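PDB 3WIW: glycosyl hydrolase family 88, which hydrolyses unsaturated glucuronyl saccharides with specificity for heparin, probably removing the unsaturated uronate from fragments left by polysaccharide lyases. Local coordinates for residues 48-53 with 65-70; 55-60 with 72-77; 169-174 with 220-225; 147-152 with 192-197. All coordinates share one frame; numbering follows the deposited sequence.

Contact 1: residues 48-53 with 65-70; sequences QTYTPG and VRLAPP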
loop_
_atom_site.group_PDB
_atom_site.type_symbol
_atom_site.label_atom_id
_atom_site.label_comp_id
_atom_site.label_asym_id
_atom_site.label_seq_id
_atom_site.Cartn_x
_atom_site.Cartn_y
_atom_site.Cartn_z
ATOM N N GLN A 48 19.990 11.242 3.970
ATOM C CA GLN A 48 20.999 12.161 4.503
ATOM C C GLN A 48 20.351 13.273 5.321
ATOM O O GLN A 48 20.963 13.834 6.227
ATOM C CB GLN A 48 21.789 12.796 3.352
ATOM C CG GLN A 48 22.755 11.834 2.655
ATOM C CD GLN A 48 23.275 12.340 1.320
ATOM O OE1 GLN A 48 22.789 13.337 0.765
ATOM N NE2 GLN A 48 24.261 11.639 0.785
ATOM N N THR A 49 19.109 13.597 4.988
ATOM C CA THR A 49 18.439 14.766 5.550
ATOM C C THR A 49 17.551 14.452 6.772
ATOM O O THR A 49 17.624 15.142 7.805
ATOM C CB THR A 49 17.604 15.449 4.445
ATOM O OG1 THR A 49 18.480 15.878 3.397
ATOM C CG2 THR A 49 16.870 16.656 4.969
ATOM N N TYR A 50 16.688 13.445 6.648
ATOM C CA TYR A 50 15.786 13.058 7.727
ATOM C C TYR A 50 16.492 12.204 8.777
ATOM O O TYR A 50 17.593 11.679 8.544
ATOM C CB TYR A 50 14.522 12.365 7.150
ATOM C CG TYR A 50 13.862 13.248 6.118
ATOM C CD1 TYR A 50 13.308 14.459 6.494
ATOM C CD2 TYR A 50 13.850 12.908 4.766
ATOM C CE1 TYR A 50 12.755 15.315 5.567
ATOM C CE2 TYR A 50 13.294 13.775 3.806
ATOM C CZ TYR A 50 12.753 14.976 4.229
ATOM O OH TYR A 50 12.218 15.857 3.316
ATOM N N THR A 51 15.865 12.093 9.938
ATOM C CA THR A 51 16.431 11.372 11.074
ATOM C C THR A 51 15.660 10.069 11.300
ATOM O O THR A 51 14.422 10.073 11.370
ATOM C CB THR A 51 16.309 12.232 12.333
ATOM O OG1 THR A 51 16.947 13.501 12.113
ATOM C CG2 THR A 51 16.977 11.539 13.511
ATOM N N PRO A 52 16.389 8.945 11.444
ATOM C CA PRO A 52 15.702 7.675 11.723
ATOM C C PRO A 52 14.769 7.810 12.926
ATOM O O PRO A 52 15.123 8.419 13.947
ATOM C CB PRO A 52 16.857 6.695 11.994
ATOM C CG PRO A 52 17.975 7.258 11.137
ATOM C CD PRO A 52 17.844 8.767 11.245
ATOM N N GLY A 53 13.555 7.284 12.770
ATOM C CA GLY A 53 12.533 7.385 13.802
ATOM C C GLY A 53 11.591 8.571 13.623
ATOM O O GLY A 53 10.606 8.699 14.357
ATOM N N VAL A 65 7.966 19.797 5.955
ATOM C CA VAL A 65 7.722 18.364 5.856
ATOM C C VAL A 65 7.017 17.838 7.103
ATOM O O VAL A 65 7.451 18.099 8.236
ATOM C CB VAL A 65 9.032 17.598 5.644
ATOM C CG1 VAL A 65 8.757 16.107 5.575
ATOM C CG2 VAL A 65 9.719 18.068 4.377
ATOM N N ARG A 66 5.905 17.141 6.897
ATOM C CA ARG A 66 5.244 16.411 7.980
ATOM C C ARG A 66 6.000 15.122 8.208
ATOM O O ARG A 66 6.245 14.367 7.266
ATOM C CB ARG A 66 3.793 16.102 7.626
ATOM C CG ARG A 66 3.086 15.281 8.676
ATOM C CD ARG A 66 1.606 15.141 8.376
ATOM N NE ARG A 66 0.969 14.251 9.343
ATOM C CZ ARG A 66 -0.336 14.023 9.400
ATOM N NH1 ARG A 66 -0.823 13.195 10.310
ATOM N NH2 ARG A 66 -1.151 14.644 8.564
ATOM N N LEU A 67 6.365 14.871 9.463
ATOM C CA LEU A 67 7.144 13.694 9.839
ATOM C C LEU A 67 6.277 12.637 10.531
ATOM O O LEU A 67 5.272 12.966 11.181
ATOM C CB LEU A 67 8.321 14.089 10.758
ATOM C CG LEU A 67 9.274 15.144 10.191
ATOM C CD1 LEU A 67 10.271 15.589 11.233
ATOM C CD2 LEU A 67 9.975 14.585 8.957
ATOM N N ALA A 68 6.683 11.375 10.391
ATOM C CA ALA A 68 5.955 10.227 10.917
ATOM C C ALA A 68 6.811 9.544 11.988
ATOM O O ALA A 68 7.717 8.772 11.672
ATOM C CB ALA A 68 5.652 9.255 9.799
ATOM N N PRO A 69 6.532 9.817 13.267
ATOM C CA PRO A 69 7.196 9.079 14.354
ATOM C C PRO A 69 6.709 7.609 14.396
ATOM O O PRO A 69 5.844 7.207 13.616
ATOM C CB PRO A 69 6.757 9.857 15.607
ATOM C CG PRO A 69 5.399 10.371 15.239
ATOM C CD PRO A 69 5.489 10.737 13.768
ATOM N N PRO A 70 7.247 6.797 15.321
ATOM C CA PRO A 70 6.946 5.358 15.254
ATOM C C PRO A 70 5.477 4.984 15.434
ATOM O O PRO A 70 5.072 3.928 14.966
ATOM C CB PRO A 70 7.824 4.770 16.362
ATOM C CG PRO A 70 9.014 5.732 16.419
ATOM C CD PRO A 70 8.372 7.082 16.240
#
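Y50, the first residue to depart from helical geometry at the end of helix 30-49, sends its side chain toward strand 65-68. CB sets CG anti to the carbonyl carbon (chi1 -54°), which aims the ring along the strand, obliquely across L67. The CD1-CE1 side of the tyrosine does the touching, the methyls approaching the ring obliquely: CD1 lies 4.1 Å from CD2 of L67, and CE1, the next atom outward, lies 4.1 Å from CG1 of V65. At the tip, OH of Y50 approaches CG2 of V65 to 3.5 Å, so that the two side chains end tip to tip. That hydroxyl is hydrogen-bonded to the backbone O of Q353. The strand so covered is the second of the two-stranded antiparallel hairpin 55-59/65-68, which follows helix 30-49 in this (alpha6/alpha6)-barrel protein, and Y50 also rests on P56 of the partner strand. Past the tyrosine, backbone takes over from side chains. The carbonyl O of G53 receives a nearly straight CA-H...O contact from CA of P69 (3.4 Å, 163° at the hydrogen) and lies 3.3 Å from CD of P70. The positive phi of G53 (94°) would press a CB against the preceding carbonyl oxygen.

Contact 2: residues 55-60 with 72-77; sequences NPRSVN and DWTTGF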
loop_
_atom_site.group_PDB
_atom_site.type_symbol
_atom_site.label_atom_id
_atom_site.label_comp_id
_atom_site.label_asym_id
_atom_site.label_seq_id
_atom_site.Cartn_x
_atom_site.Cartn_y
_atom_site.Cartn_z
ATOM N N ASN A 55 10.218 9.725 10.226
ATOM C CA ASN A 55 10.262 9.505 8.791
ATOM C C ASN A 55 9.492 10.543 7.997
ATOM O O ASN A 55 8.471 11.051 8.457
ATOM C CB ASN A 55 9.742 8.107 8.496
ATOM C CG ASN A 55 10.634 7.058 9.092
ATOM O OD1 ASN A 55 11.792 6.937 8.687
ATOM N ND2 ASN A 55 10.150 6.357 10.106
ATOM N N PRO A 56 9.970 10.874 6.794
ATOM C CA PRO A 56 9.218 11.844 5.984
ATOM C C PRO A 56 7.882 11.261 5.544
ATOM O O PRO A 56 7.838 10.128 5.054
ATOM C CB PRO A 56 10.150 12.074 4.794
ATOM C CG PRO A 56 10.917 10.814 4.664
ATOM C CD PRO A 56 11.145 10.338 6.079
ATOM N N ARG A 57 6.805 12.029 5.731
ATOM C CA ARG A 57 5.468 11.578 5.368
ATOM C C ARG A 57 4.843 12.340 4.197
ATOM O O ARG A 57 4.397 11.737 3.237
ATOM C CB ARG A 57 4.530 11.644 6.577
ATOM C CG ARG A 57 3.082 11.310 6.239
ATOM C CD ARG A 57 2.200 11.202 7.491
ATOM N NE ARG A 57 0.791 11.304 7.148
ATOM C CZ ARG A 57 -0.229 10.842 7.860
ATOM N NH1 ARG A 57 -0.009 10.114 8.966
ATOM N NH2 ARG A 57 -1.477 11.064 7.434
ATOM N N SER A 58 4.771 13.663 4.296
ATOM C CA SER A 58 4.115 14.460 3.272
ATOM C C SER A 58 4.634 15.887 3.366
ATOM O O SER A 58 5.453 16.204 4.235
ATOM C CB SER A 58 2.587 14.420 3.414
ATOM O OG SER A 58 2.176 14.909 4.682
ATOM N N VAL A 59 4.167 16.755 2.470
ATOM C CA VAL A 59 4.585 18.147 2.484
ATOM C C VAL A 59 3.380 19.012 2.849
ATOM O O VAL A 59 2.335 18.945 2.205
ATOM C CB VAL A 59 5.187 18.545 1.131
ATOM C CG1 VAL A 59 5.546 20.045 1.114
ATOM C CG2 VAL A 59 6.427 17.708 0.837
ATOM N N ASN A 60 3.524 19.796 3.911
ATOM C CA ASN A 60 2.472 20.691 4.384
ATOM C C ASN A 60 2.215 21.831 3.409
ATOM O O ASN A 60 3.093 22.153 2.601
ATOM C CB ASN A 60 2.905 21.281 5.720
ATOM C CG ASN A 60 3.011 20.228 6.802
ATOM O OD1 ASN A 60 2.162 19.326 6.895
ATOM N ND2 ASN A 60 4.064 20.309 7.613
ATOM N N ASP A 72 3.015 6.567 14.039
ATOM C CA ASP A 72 2.284 6.997 12.833
ATOM C C ASP A 72 2.124 5.827 11.866
ATOM O O ASP A 72 3.096 5.129 11.559
ATOM C CB ASP A 72 3.072 8.147 12.196
ATOM C CG ASP A 72 2.410 8.749 10.976
ATOM O OD1 ASP A 72 2.326 8.075 9.942
ATOM O OD2 ASP A 72 2.075 9.951 11.022
ATOM N N TRP A 73 0.921 5.632 11.330
ATOM C CA TRP A 73 0.668 4.464 10.489
ATOM C C TRP A 73 1.517 4.400 9.218
ATOM O O TRP A 73 1.661 3.320 8.619
ATOM C CB TRP A 73 -0.808 4.366 10.119
ATOM C CG TRP A 73 -1.264 5.270 8.985
ATOM C CD1 TRP A 73 -1.712 6.554 9.090
ATOM C CD2 TRP A 73 -1.362 4.920 7.595
ATOM N NE1 TRP A 73 -2.098 7.027 7.839
ATOM C CE2 TRP A 73 -1.890 6.038 6.909
ATOM C CE3 TRP A 73 -1.062 3.759 6.868
ATOM C CZ2 TRP A 73 -2.115 6.039 5.522
ATOM C CZ3 TRP A 73 -1.284 3.753 5.497
ATOM C CH2 TRP A 73 -1.803 4.892 4.833
ATOM N N THR A 74 2.063 5.542 8.791
ATOM C CA THR A 74 2.852 5.585 7.578
ATOM C C THR A 74 4.340 5.448 7.857
ATOM O O THR A 74 5.124 5.512 6.928
ATOM C CB THR A 74 2.665 6.918 6.790
ATOM O OG1 THR A 74 3.375 7.972 7.463
ATOM C CG2 THR A 74 1.182 7.289 6.627
ATOM N N THR A 75 4.740 5.238 9.117
ATOM C CA THR A 75 6.142 5.394 9.465
ATOM C C THR A 75 7.063 4.342 8.805
ATOM O O THR A 75 8.258 4.587 8.598
ATOM C CB THR A 75 6.304 5.418 10.995
ATOM O OG1 THR A 75 7.584 5.961 11.323
ATOM C CG2 THR A 75 6.161 4.023 11.600
ATOM N N GLY A 76 6.524 3.168 8.495
ATOM C CA GLY A 76 7.311 2.113 7.884
ATOM C C GLY A 76 7.586 2.287 6.407
ATOM O O GLY A 76 8.462 1.587 5.875
ATOM N N PHE A 77 6.858 3.174 5.712
ATOM C CA PHE A 77 7.003 3.261 4.264
ATOM C C PHE A 77 8.369 3.758 3.799
ATOM O O PHE A 77 8.936 3.185 2.885
ATOM C CB PHE A 77 5.897 4.113 3.638
ATOM C CG PHE A 77 4.543 3.458 3.715
ATOM C CD1 PHE A 77 4.284 2.275 3.008
ATOM C CD2 PHE A 77 3.529 4.018 4.484
ATOM C CE1 PHE A 77 3.029 1.672 3.035
ATOM C CE2 PHE A 77 2.267 3.417 4.540
ATOM C CZ PHE A 77 2.017 2.231 3.826
#
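A type I beta turn from D72 to T75, closed by a bond from T75 N to D72 O, lies beside strand 55-59 where R57 and S58 form a classic beta bulge opposite R66. R57 crosses to the turn with CG anti to its backbone N (chi1 175°) and the chain extended as far as NE. Its NH1 meets D72 as a salt bridge, 2.9 Å to OD2, with a weak second bond to OD1. Guanidinium and carboxylate planes are almost perpendicular (86°): OD2 lies near the guanidinium plane, and NH1 meets OD2 from above the carboxylate plane. CD of R57 passes 3.4 Å from OG1 of T74, and CG2 of T74 lies over one face of the guanidinium, toward its rim, and also over the centre of the W73 ring, 3.3 Å above the indole plane. OD1 of D72 takes two further bonds: its anti lone pair receives T74 N in an Asx turn, and T74 OG1 donates to it at 2.7 Å. At the other end of the contact, ND2 of N55 donates in its amide plane to OG1 of T75 (2.9 Å), a hydroxyl also bonded to A68 O. The carboxylate of D72 is thus fixed by both the turn and R57, whose NE is paired with E369. The charge of R57, shared between D72 and E369, should help keep both carboxylates ionised beside W73, which touches D116, the predicted nucleophile.

Contact 3: residues 169-174 with 220-225; sequences FPVIID and ISYDTL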
loop_
_atom_site.group_PDB
_atom_site.type_symbol
_atom_site.label_atom_id
_atom_site.label_comp_id
_atom_site.label_asym_id
_atom_site.label_seq_id
_atom_site.Cartn_x
_atom_site.Cartn_y
_atom_site.Cartn_z
ATOM N N PHE A 169 -16.979 -2.532 16.151
ATOM C CA PHE A 169 -15.944 -3.357 15.542
ATOM C C PHE A 169 -15.764 -2.933 14.099
ATOM O O PHE A 169 -16.336 -3.528 13.197
ATOM C CB PHE A 169 -16.330 -4.845 15.654
ATOM C CG PHE A 169 -15.189 -5.802 15.403
ATOM C CD1 PHE A 169 -14.772 -6.097 14.109
ATOM C CD2 PHE A 169 -14.538 -6.423 16.471
ATOM C CE1 PHE A 169 -13.725 -6.979 13.873
ATOM C CE2 PHE A 169 -13.476 -7.308 16.243
ATOM C CZ PHE A 169 -13.077 -7.597 14.943
ATOM N N PRO A 170 -14.975 -1.880 13.888
ATOM C CA PRO A 170 -14.788 -1.354 12.540
ATOM C C PRO A 170 -13.701 -2.102 11.790
ATOM O O PRO A 170 -12.619 -2.367 12.352
ATOM C CB PRO A 170 -14.358 0.089 12.791
ATOM C CG PRO A 170 -13.595 0.013 14.121
ATOM C CD PRO A 170 -14.267 -1.084 14.905
ATOM N N VAL A 171 -13.975 -2.419 10.527
ATOM C CA VAL A 171 -12.980 -3.038 9.640
ATOM C C VAL A 171 -12.911 -2.199 8.371
ATOM O O VAL A 171 -13.935 -1.953 7.716
ATOM C CB VAL A 171 -13.385 -4.490 9.284
ATOM C CG1 VAL A 171 -12.343 -5.125 8.342
ATOM C CG2 VAL A 171 -13.517 -5.320 10.551
ATOM N N ILE A 172 -11.727 -1.713 8.038
ATOM C CA ILE A 172 -11.574 -0.889 6.844
ATOM C C ILE A 172 -10.972 -1.690 5.694
ATOM O O ILE A 172 -10.281 -2.683 5.924
ATOM C CB ILE A 172 -10.762 0.406 7.129
ATOM C CG1 ILE A 172 -9.265 0.153 7.420
ATOM C CG2 ILE A 172 -11.413 1.162 8.279
ATOM C CD1 ILE A 172 -8.503 1.448 7.791
ATOM N N ILE A 173 -11.238 -1.266 4.464
ATOM C CA ILE A 173 -10.741 -1.968 3.294
ATOM C C ILE A 173 -9.193 -2.040 3.321
ATOM O O ILE A 173 -8.596 -3.040 2.862
ATOM C CB ILE A 173 -11.294 -1.316 1.992
ATOM C CG1 ILE A 173 -11.074 -2.228 0.790
ATOM C CG2 ILE A 173 -10.650 0.064 1.721
ATOM C CD1 ILE A 173 -11.981 -3.474 0.762
ATOM N N ASP A 174 -8.551 -0.989 3.850
ATOM C CA ASP A 174 -7.082 -0.921 3.919
ATOM C C ASP A 174 -6.500 -2.123 4.692
ATOM O O ASP A 174 -5.340 -2.495 4.492
ATOM C CB ASP A 174 -6.587 0.360 4.608
ATOM C CG ASP A 174 -7.442 1.609 4.337
ATOM O OD1 ASP A 174 -8.694 1.559 4.345
ATOM O OD2 ASP A 174 -6.823 2.686 4.222
ATOM N N ILE A 220 -16.744 -1.344 7.119
ATOM C CA ILE A 220 -17.844 -2.185 7.580
ATOM C C ILE A 220 -17.719 -2.307 9.095
ATOM O O ILE A 220 -16.643 -2.624 9.620
ATOM C CB ILE A 220 -17.789 -3.588 6.930
ATOM C CG1 ILE A 220 -17.828 -3.467 5.392
ATOM C CG2 ILE A 220 -18.929 -4.480 7.439
ATOM C CD1 ILE A 220 -19.121 -2.899 4.835
ATOM N N SER A 221 -18.818 -2.037 9.792
ATOM C CA SER A 221 -18.877 -2.218 11.235
ATOM C C SER A 221 -19.643 -3.486 11.558
ATOM O O SER A 221 -20.738 -3.717 11.027
ATOM C CB SER A 221 -19.545 -1.035 11.922
ATOM O OG SER A 221 -19.465 -1.210 13.323
ATOM N N TYR A 222 -19.077 -4.300 12.443
ATOM C CA TYR A 222 -19.673 -5.583 12.796
ATOM C C TYR A 222 -20.132 -5.654 14.241
ATOM O O TYR A 222 -19.644 -4.909 15.099
ATOM C CB TYR A 222 -18.622 -6.670 12.600
ATOM C CG TYR A 222 -18.215 -6.941 11.167
ATOM C CD1 TYR A 222 -18.915 -7.866 10.392
ATOM C CD2 TYR A 222 -17.105 -6.316 10.603
ATOM C CE1 TYR A 222 -18.519 -8.161 9.091
ATOM C CE2 TYR A 222 -16.714 -6.589 9.284
ATOM C CZ TYR A 222 -17.429 -7.520 8.540
ATOM O OH TYR A 222 -17.053 -7.813 7.239
ATOM N N ASP A 223 -21.033 -6.593 14.514
ATOM C CA ASP A 223 -21.410 -6.941 15.869
ATOM C C ASP A 223 -20.362 -7.917 16.369
ATOM O O ASP A 223 -20.126 -8.958 15.744
ATOM C CB ASP A 223 -22.774 -7.625 15.844
ATOM C CG ASP A 223 -23.313 -7.924 17.225
ATOM O OD1 ASP A 223 -22.765 -8.810 17.923
ATOM O OD2 ASP A 223 -24.319 -7.294 17.599
ATOM N N THR A 224 -19.722 -7.596 17.489
ATOM C CA THR A 224 -18.605 -8.408 17.977
ATOM C C THR A 224 -18.985 -9.810 18.419
ATOM O O THR A 224 -18.134 -10.692 18.466
ATOM C CB THR A 224 -17.904 -7.776 19.188
ATOM O OG1 THR A 224 -18.812 -7.738 20.295
ATOM C CG2 THR A 224 -17.416 -6.386 18.866
ATOM N N LEU A 225 -20.248 -10.004 18.778
ATOM C CA LEU A 225 -20.707 -11.298 19.262
ATOM C C LEU A 225 -21.313 -12.151 18.148
ATOM O O LEU A 225 -20.995 -13.345 18.026
ATOM C CB LEU A 225 -21.699 -11.099 20.408
ATOM C CG LEU A 225 -21.076 -10.563 21.706
ATOM C CD1 LEU A 225 -22.127 -10.376 22.779
ATOM C CD2 LEU A 225 -19.968 -11.479 22.215
#
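Edge strand 170-172 pairs antiparallel with 220-222, part of the middle strand of a three-stranded sheet, and their backbones are the tight part of the contact. V171 and I220 form a hydrogen-bonded pair: V171 N reaches I220 O at 2.8 Å and I220 N returns to V171 O at 2.9 Å, both donors lying in the carbonyl planes. Next along, P170 faces S221 as a non-hydrogen-bonded pair. Beyond it, Y222 N bonds to F169 O (2.9 Å) from above the carbonyl plane, 33° out of it. The Y222 ring receives CG2 of V171 at its edge, 3.7 Å from CE2, while CG2 of I220 covers one ring face near the rim; CB of Y222 lies 4.2 Å from CD1 of F169. Packing loosens toward the partly exposed T224: beyond Y222 no bond crosses, and T224 meets F169 by its CG2 methyl alone, 3.7 Å from CB. Polar ends find other partners: Y222 OH bonds to N208, and D223 OD1 accepts from L225 N in an Asx turn and from S226 N. F169 N is buried without a partner. The strand leads into D174, the predicted proton donor. Its OD1 is hydrogen-bonded to H218, just before strand 219-222, a link that could tune the ionisation of its carboxylate.

Contact 4: residues 147-152 with 192-197; sequences NLYARF and PEWFDA
Two helices of the (alpha6/alpha6)-barrel meet here, the C-terminal end of helix 138-150 against the first turn and a half of helix 192-208. Y149 has the largest share of the contact. With CG of Y149 anti to its backbone N (chi1 168°), the Y149 and W194 side chains cross at about a right angle, with their ring planes inclined by 40° in an oblique aromatic meeting. CD1 of W194 lies over one face of the tyrosine ring, 3.2 Å from CG, while CB of Y149 makes a CH-pi contact over the indole's five-membered ring. At the tyrosine's edge sits the methyl of A197, with CB 3.8 Å from CE1. The same methyl serves F152 in a second CH-pi contact: CB of A197 lies 3.8 Å from the centroid of the F152 ring, almost on its normal. Along the exposed rim, a water joins Y149 OH (2.8 Å) to OE2 of E193, to which it donates (3.2 Å). The indole of W194 continues inward onto A145 and A146 of helix 138-150 and onto A185 of helix 175-188. F152, in strand 152-153, also touches I159 of strand 158-159, so the contact borders the small hairpin 152-153/158-159.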
loop_
_atom_site.group_PDB
_atom_site.type_symbol
_atom_site.label_atom_id
_atom_site.label_comp_id
_atom_site.label_asym_id
_atom_site.label_seq_id
_atom_site.Cartn_x
_atom_site.Cartn_y
_atom_site.Cartn_z
ATOM N N ASN A 147 0.907 -9.624 17.842
ATOM C CA ASN A 147 0.022 -8.504 18.181
ATOM C C ASN A 147 -1.038 -8.234 17.120
ATOM O O ASN A 147 -2.171 -7.861 17.436
ATOM C CB ASN A 147 0.839 -7.241 18.461
ATOM C CG ASN A 147 1.528 -7.297 19.818
ATOM O OD1 ASN A 147 1.008 -7.906 20.767
ATOM N ND2 ASN A 147 2.705 -6.686 19.915
ATOM N N LEU A 148 -0.677 -8.449 15.861
ATOM C CA LEU A 148 -1.639 -8.283 14.788
ATOM C C LEU A 148 -2.700 -9.386 14.859
ATOM O O LEU A 148 -3.913 -9.121 14.782
ATOM C CB LEU A 148 -0.934 -8.282 13.439
ATOM C CG LEU A 148 -1.857 -8.069 12.234
ATOM C CD1 LEU A 148 -2.696 -6.795 12.381
ATOM C CD2 LEU A 148 -1.017 -8.002 10.960
ATOM N N TYR A 149 -2.254 -10.625 15.046
ATOM C CA TYR A 149 -3.174 -11.736 15.141
ATOM C C TYR A 149 -4.122 -11.576 16.328
ATOM O O TYR A 149 -5.286 -11.956 16.244
ATOM C CB TYR A 149 -2.401 -13.039 15.292
ATOM C CG TYR A 149 -3.258 -14.213 15.682
ATOM C CD1 TYR A 149 -4.134 -14.805 14.766
ATOM C CD2 TYR A 149 -3.195 -14.736 16.967
ATOM C CE1 TYR A 149 -4.914 -15.890 15.112
ATOM C CE2 TYR A 149 -3.960 -15.809 17.330
ATOM C CZ TYR A 149 -4.814 -16.393 16.402
ATOM O OH TYR A 149 -5.555 -17.489 16.811
ATOM N N ALA A 150 -3.632 -11.007 17.428
ATOM C CA ALA A 150 -4.472 -10.792 18.622
ATOM C C ALA A 150 -5.718 -9.961 18.306
ATOM O O ALA A 150 -6.726 -10.056 19.004
ATOM C CB ALA A 150 -3.675 -10.157 19.758
ATOM N N ARG A 151 -5.649 -9.146 17.255
ATOM C CA ARG A 151 -6.766 -8.288 16.868
ATOM C C ARG A 151 -7.838 -9.027 16.050
ATOM O O ARG A 151 -8.920 -8.481 15.810
ATOM C CB ARG A 151 -6.233 -7.059 16.127
ATOM C CG ARG A 151 -5.297 -6.219 16.982
ATOM C CD ARG A 151 -4.948 -4.870 16.336
ATOM N NE ARG A 151 -6.163 -4.058 16.106
ATOM C CZ ARG A 151 -6.798 -3.347 17.048
ATOM N NH1 ARG A 151 -6.305 -3.273 18.285
ATOM N NH2 ARG A 151 -7.929 -2.708 16.739
ATOM N N PHE A 152 -7.532 -10.237 15.582
ATOM C CA PHE A 152 -8.523 -11.027 14.861
ATOM C C PHE A 152 -9.563 -11.547 15.845
ATOM O O PHE A 152 -9.232 -12.100 16.905
ATOM C CB PHE A 152 -7.845 -12.200 14.151
ATOM C CG PHE A 152 -8.785 -13.106 13.415
ATOM C CD1 PHE A 152 -9.247 -12.784 12.151
ATOM C CD2 PHE A 152 -9.189 -14.299 13.982
ATOM C CE1 PHE A 152 -10.107 -13.641 11.474
ATOM C CE2 PHE A 152 -10.028 -15.174 13.312
ATOM C CZ PHE A 152 -10.496 -14.844 12.054
ATOM N N PRO A 192 -0.119 -21.843 11.943
ATOM C CA PRO A 192 -1.215 -21.958 10.975
ATOM C C PRO A 192 -2.428 -21.099 11.341
ATOM O O PRO A 192 -3.074 -20.603 10.427
ATOM C CB PRO A 192 -1.554 -23.458 10.966
ATOM C CG PRO A 192 -0.847 -24.033 12.136
ATOM C CD PRO A 192 0.289 -23.146 12.493
ATOM N N GLU A 193 -2.714 -20.867 12.621
ATOM C CA GLU A 193 -3.868 -20.028 12.946
ATOM C C GLU A 193 -3.663 -18.582 12.528
ATOM O O GLU A 193 -4.632 -17.892 12.198
ATOM C CB GLU A 193 -4.271 -20.121 14.423
ATOM C CG GLU A 193 -4.919 -21.482 14.824
ATOM C CD GLU A 193 -5.760 -21.412 16.094
ATOM O OE1 GLU A 193 -5.236 -21.844 17.108
ATOM O OE2 GLU A 193 -6.928 -20.945 16.088
ATOM N N TRP A 194 -2.413 -18.126 12.475
ATOM C CA TRP A 194 -2.140 -16.768 11.975
ATOM C C TRP A 194 -2.460 -16.692 10.491
ATOM O O TRP A 194 -3.107 -15.747 10.025
ATOM C CB TRP A 194 -0.680 -16.368 12.187
ATOM C CG TRP A 194 -0.253 -16.178 13.632
ATOM C CD1 TRP A 194 -1.026 -16.321 14.759
ATOM C CD2 TRP A 194 1.059 -15.821 14.088
ATOM N NE1 TRP A 194 -0.265 -16.072 15.889
ATOM C CE2 TRP A 194 1.014 -15.750 15.502
ATOM C CE3 TRP A 194 2.267 -15.539 13.438
ATOM C CZ2 TRP A 194 2.138 -15.423 16.279
ATOM C CZ3 TRP A 194 3.387 -15.225 14.206
ATOM C CH2 TRP A 194 3.317 -15.160 15.609
ATOM N N PHE A 195 -1.967 -17.672 9.737
ATOM C CA PHE A 195 -2.210 -17.725 8.300
ATOM C C PHE A 195 -3.711 -17.849 8.030
ATOM O O PHE A 195 -4.259 -17.113 7.194
ATOM C CB PHE A 195 -1.429 -18.904 7.704
ATOM C CG PHE A 195 -1.584 -19.056 6.224
ATOM C CD1 PHE A 195 -2.670 -19.731 5.684
ATOM C CD2 PHE A 195 -0.638 -18.511 5.363
ATOM C CE1 PHE A 195 -2.813 -19.864 4.305
ATOM C CE2 PHE A 195 -0.775 -18.632 3.994
ATOM C CZ PHE A 195 -1.862 -19.308 3.464
ATOM N N ASP A 196 -4.374 -18.756 8.747
ATOM C CA ASP A 196 -5.800 -18.995 8.560
ATOM C C ASP A 196 -6.624 -17.764 8.921
ATOM O O ASP A 196 -7.635 -17.482 8.270
ATOM C CB ASP A 196 -6.276 -20.202 9.386
ATOM C CG ASP A 196 -5.606 -21.511 8.972
ATOM O OD1 ASP A 196 -5.043 -21.594 7.859
ATOM O OD2 ASP A 196 -5.659 -22.469 9.774
ATOM N N ALA A 197 -6.184 -17.015 9.926
ATOM C CA ALA A 197 -6.898 -15.804 10.321
ATOM C C ALA A 197 -6.858 -14.772 9.193
ATOM O O ALA A 197 -7.858 -14.127 8.904
ATOM C CB ALA A 197 -6.298 -15.221 11.593
HETATM O O HOH W 1 -7.838 -18.018 15.266
#

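Overall arrangement
Contacts 1 and 2 form one unit, their centres 7 Å apart: their segments alternate along the chain and share the hairpin 55-59/65-68, whose A68 N bonds to N55 O (2.7 Å). Contacts 3 and 4 are also interleaved in sequence, with centres 16 Å apart, joined through helix 192-208, which begins in contact 4 and runs on to pack against V171 and Y222 of contact 3. Contacts 2 and 3 approach the predicted active site from different parts of the chain, about 6 Å apart at nearest atoms. Contact 2 brings the W73 side chain to about 3 Å from that of D116, the predicted nucleophile, and from the bound EPE buffer molecule, while contact 3 supplies D174. Contact 4 lies away from these sites.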